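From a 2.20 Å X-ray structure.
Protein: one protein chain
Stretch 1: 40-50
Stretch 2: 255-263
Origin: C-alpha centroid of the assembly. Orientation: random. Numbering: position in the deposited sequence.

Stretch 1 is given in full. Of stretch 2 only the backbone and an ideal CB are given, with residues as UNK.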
# COMPACT_ATOMS: atom_id res chain seq x y z
N TYR A 40 -5.99 -1.34 9.13
CA TYR A 40 -6.04 -2.09 10.38
C TYR A 40 -4.94 -3.16 10.48
O TYR A 40 -4.14 -3.17 11.42
CB TYR A 40 -7.42 -2.72 10.60
CG TYR A 40 -7.49 -3.51 11.89
CD1 TYR A 40 -7.80 -2.90 13.10
CD2 TYR A 40 -7.20 -4.88 11.89
CE1 TYR A 40 -7.86 -3.62 14.28
CE2 TYR A 40 -7.25 -5.62 13.07
CZ TYR A 40 -7.57 -4.99 14.26
OH TYR A 40 -7.61 -5.73 15.41
N VAL A 41 -4.88 -4.05 9.50
CA VAL A 41 -3.90 -5.15 9.51
C VAL A 41 -2.49 -4.59 9.40
O VAL A 41 -1.54 -5.05 10.06
CB VAL A 41 -4.19 -6.16 8.39
CG1 VAL A 41 -2.98 -7.04 8.09
CG2 VAL A 41 -5.38 -7.02 8.78
N LEU A 42 -2.37 -3.57 8.57
CA LEU A 42 -1.09 -2.92 8.32
C LEU A 42 -0.53 -2.33 9.60
O LEU A 42 0.64 -2.53 9.93
CB LEU A 42 -1.28 -1.86 7.24
CG LEU A 42 -0.05 -1.30 6.57
CD1 LEU A 42 0.89 -2.38 6.06
CD2 LEU A 42 -0.52 -0.40 5.41
N ARG A 43 -1.37 -1.64 10.38
CA ARG A 43 -0.91 -1.12 11.66
C ARG A 43 -0.45 -2.23 12.61
O ARG A 43 0.59 -2.10 13.27
CB ARG A 43 -1.99 -0.29 12.35
CG ARG A 43 -1.64 -0.00 13.80
CD ARG A 43 -2.50 1.03 14.49
NE ARG A 43 -2.06 1.19 15.88
CZ ARG A 43 -2.64 1.98 16.77
NH1 ARG A 43 -3.68 2.72 16.44
NH2 ARG A 43 -2.16 2.04 18.01
N GLU A 44 -1.23 -3.31 12.71
CA GLU A 44 -0.88 -4.41 13.60
C GLU A 44 0.47 -5.02 13.23
O GLU A 44 1.21 -5.45 14.10
CB GLU A 44 -1.98 -5.49 13.61
CG GLU A 44 -3.35 -5.02 14.09
CD GLU A 44 -3.38 -4.59 15.56
OE1 GLU A 44 -2.64 -5.15 16.39
OE2 GLU A 44 -4.16 -3.66 15.89
N GLY A 45 0.80 -5.04 11.94
CA GLY A 45 2.07 -5.57 11.48
C GLY A 45 3.27 -4.65 11.62
O GLY A 45 4.40 -5.13 11.78
N LEU A 46 3.07 -3.35 11.56
CA LEU A 46 4.19 -2.41 11.52
C LEU A 46 4.48 -1.72 12.85
O LEU A 46 5.64 -1.39 13.11
CB LEU A 46 3.96 -1.34 10.43
CG LEU A 46 3.74 -1.86 9.01
CD1 LEU A 46 3.55 -0.72 8.04
CD2 LEU A 46 4.89 -2.76 8.54
N GLN A 47 3.45 -1.51 13.67
CA GLN A 47 3.54 -0.58 14.80
C GLN A 47 4.65 -0.92 15.80
O GLN A 47 5.23 -0.01 16.38
CB GLN A 47 2.18 -0.44 15.53
CG GLN A 47 1.74 -1.70 16.32
CD GLN A 47 0.32 -1.64 16.92
OE1 GLN A 47 -0.27 -0.57 17.09
NE2 GLN A 47 -0.23 -2.81 17.24
N ASP A 48 4.96 -2.20 15.99
CA ASP A 48 6.02 -2.62 16.92
C ASP A 48 7.40 -2.08 16.56
O ASP A 48 8.28 -1.97 17.42
CB ASP A 48 6.12 -4.15 16.98
CG ASP A 48 4.93 -4.80 17.66
OD1 ASP A 48 4.21 -4.15 18.45
OD2 ASP A 48 4.66 -6.00 17.45
N TYR A 49 7.61 -1.75 15.28
CA TYR A 49 8.89 -1.24 14.80
C TYR A 49 8.95 0.28 14.72
O TYR A 49 9.98 0.83 14.37
CB TYR A 49 9.19 -1.86 13.44
CG TYR A 49 9.01 -3.37 13.46
CD1 TYR A 49 9.82 -4.17 14.27
CD2 TYR A 49 8.02 -3.98 12.71
CE1 TYR A 49 9.65 -5.55 14.31
CE2 TYR A 49 7.84 -5.38 12.74
CZ TYR A 49 8.67 -6.15 13.54
OH TYR A 49 8.50 -7.52 13.58
N LEU A 50 7.86 0.96 15.10
CA LEU A 50 7.69 2.38 14.81
C LEU A 50 7.56 3.28 16.05
O LEU A 50 7.04 4.40 15.96
CB LEU A 50 6.47 2.56 13.89
CG LEU A 50 6.58 1.95 12.50
CD1 LEU A 50 5.32 2.25 11.70
CD2 LEU A 50 7.81 2.42 11.72
N UNK A 255 2.21 -11.58 0.39
CA UNK A 255 1.82 -10.17 0.37
C UNK A 255 1.82 -9.53 1.75
O UNK A 255 2.24 -8.38 1.90
CB UNK A 255 0.43 -10.03 -0.25
N UNK A 256 1.35 -10.27 2.76
CA UNK A 256 1.47 -9.84 4.15
C UNK A 256 2.75 -10.44 4.70
O UNK A 256 2.77 -11.37 5.50
CB UNK A 256 0.26 -10.26 4.98
N UNK A 257 3.84 -9.85 4.25
CA UNK A 257 5.13 -10.48 4.41
C UNK A 257 5.60 -10.54 5.87
O UNK A 257 6.36 -11.45 6.24
CB UNK A 257 6.16 -9.73 3.56
N UNK A 258 5.11 -9.63 6.71
CA UNK A 258 5.45 -9.60 8.12
C UNK A 258 4.76 -10.74 8.91
O UNK A 258 5.23 -11.12 9.97
CB UNK A 258 5.07 -8.24 8.71
N UNK A 259 3.65 -11.25 8.39
CA UNK A 259 2.97 -12.41 8.96
C UNK A 259 3.70 -13.71 8.61
O UNK A 259 3.89 -14.57 9.47
CB UNK A 259 1.52 -12.47 8.47
N UNK A 260 4.06 -13.86 7.34
CA UNK A 260 4.71 -15.07 6.85
C UNK A 260 6.14 -15.20 7.36
O UNK A 260 6.60 -16.31 7.58
CB UNK A 260 4.70 -15.09 5.32
N UNK A 261 6.83 -14.08 7.56
CA UNK A 261 8.25 -14.11 7.87
C UNK A 261 8.63 -12.99 8.85
O UNK A 261 9.37 -12.07 8.51
CB UNK A 261 9.07 -13.99 6.58
N UNK A 262 8.15 -13.10 10.09
CA UNK A 262 8.26 -12.01 11.07
C UNK A 262 9.69 -11.58 11.33
O UNK A 262 9.95 -10.38 11.41
CB UNK A 262 7.62 -12.43 12.39
N UNK A 263 10.58 -12.55 11.49
CA UNK A 263 11.99 -12.32 11.78
C UNK A 263 12.75 -11.65 10.62
O UNK A 263 13.44 -10.66 10.81
CB UNK A 263 12.66 -13.65 12.13

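Position 255 has no atom of stretch 1 within 5.5 Å of its ideal CB, so many types would suit. The deposited His255 is out of reach of stretch 1; its ND1 is hydrogen-bonded elsewhere in the structure.

At position 256 the CA-to-CB bond points toward stretch 1, but again nothing lies within 5.5 Å of the ideal CB. A short side chain would fall short; a long apolar or aromatic one could reach the methyl groups of Val41. With phi/psi of -92/73 the residue stands at the N-cap position of the helix that follows. It is Tyr256, with chi1 in the m well, and its CD1 lies 3.9 Å from Val41 CG1, an apolar contact made obliquely to the ring.

Position 257 finds no part of stretch 1 near its CB, and many residues would suit; Leu257 is deposited.

Position 258 is the most constrained. Its CA-to-CB bond points toward stretch 1, and the ideal CB is 4.4 Å from Gly45 O and 5.5 Å from Leu46 CD2. Beyond it, Gly45 leaves its CA bare, while Val41, Leu42 and Leu46 offer apolar surface. Leucine, methionine or phenylalanine could use this surface, and a broad aromatic ring could span more of it. The deposited residue is Trp258, with chi1 of 54° (p) and chi2 of 87°. Its ring lays one face against Gly45, with CD1 3.4 Å from Gly45 CA; an ideal CB on Gly45 would come within 2.1 Å of Trp258 NE1, a clash, so this placement depends on the glycine. CH2 of Trp258 packs 3.4 Å from Leu42 CD1, and its CZ2 lies 4.3 Å from Val41 CG1. Trp258 NE1 and Val41 O are 4.2 Å apart, and a water bridges them, its O accepting from Trp258 NE1 at 2.8 Å and donating to Val41 O at 2.9 Å.

Position 259 points sideways, with nothing of stretch 1 near its CB, so several types fit. The end of Ile259 comes nearer but makes no contact within 4.5 Å.

At position 260 stretch 1 sets no preference and many types fit; Asp260 ends a short helix.

Position 261 is equally unconstrained by stretch 1. Ala261 is the first residue to leave helical phi/psi (-144/68) and stands at the N-cap position of the next helix.

Position 262 has its ideal CB 5.1 Å from Tyr49 OH. Its phi of -58° allows proline, and small or polar residues would also fit. Pro262 is deposited; its carbonyl O approaches Tyr49 OH at 3.9 Å, without a hydrogen bond.

Position 263 points away from stretch 1, so many types would suit, polar and charged ones included; Glu263 makes no contact.

Stretch 2, residues 255-263: HYLWIDAPE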
# COMPACT_ATOMS: atom_id res chain seq x y z
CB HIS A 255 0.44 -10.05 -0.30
CG HIS A 255 0.07 -8.65 -0.67
ND1 HIS A 255 0.88 -7.83 -1.44
CD2 HIS A 255 -1.04 -7.92 -0.39
CE1 HIS A 255 0.28 -6.66 -1.61
NE2 HIS A 255 -0.88 -6.69 -0.98
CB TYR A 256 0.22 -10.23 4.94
CG TYR A 256 -0.97 -9.52 4.37
CD1 TYR A 256 -1.31 -8.24 4.78
CD2 TYR A 256 -1.70 -10.09 3.36
CE1 TYR A 256 -2.40 -7.57 4.21
CE2 TYR A 256 -2.76 -9.44 2.78
CZ TYR A 256 -3.12 -8.19 3.21
OH TYR A 256 -4.19 -7.58 2.60
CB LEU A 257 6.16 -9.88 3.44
CG LEU A 257 6.63 -8.44 3.57
CD1 LEU A 257 7.79 -8.17 2.64
CD2 LEU A 257 5.51 -7.45 3.24
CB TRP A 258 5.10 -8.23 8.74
CG TRP A 258 3.69 -7.81 8.50
CD1 TRP A 258 2.62 -8.12 9.28
CD2 TRP A 258 3.19 -7.05 7.40
NE1 TRP A 258 1.47 -7.59 8.73
CE2 TRP A 258 1.80 -6.92 7.58
CE3 TRP A 258 3.77 -6.44 6.29
CZ2 TRP A 258 0.98 -6.23 6.68
CZ3 TRP A 258 2.96 -5.75 5.38
CH2 TRP A 258 1.58 -5.65 5.58
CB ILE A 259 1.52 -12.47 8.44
CG1 ILE A 259 0.70 -11.29 8.98
CG2 ILE A 259 0.85 -13.80 8.81
CD1 ILE A 259 -0.76 -11.29 8.49
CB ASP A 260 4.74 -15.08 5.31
CG ASP A 260 3.38 -15.25 4.69
OD1 ASP A 260 2.58 -16.08 5.19
OD2 ASP A 260 3.02 -14.60 3.68
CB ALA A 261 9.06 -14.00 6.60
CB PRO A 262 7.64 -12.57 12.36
CG PRO A 262 7.04 -13.89 12.02
CD PRO A 262 7.49 -14.30 10.65
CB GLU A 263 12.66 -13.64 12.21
CG GLU A 263 12.80 -14.74 11.12
CD GLU A 263 11.47 -15.27 10.53
OE1 GLU A 263 10.62 -15.80 11.29
OE2 GLU A 263 11.29 -15.17 9.28
O HOH W 1 -0.71 -7.77 10.51
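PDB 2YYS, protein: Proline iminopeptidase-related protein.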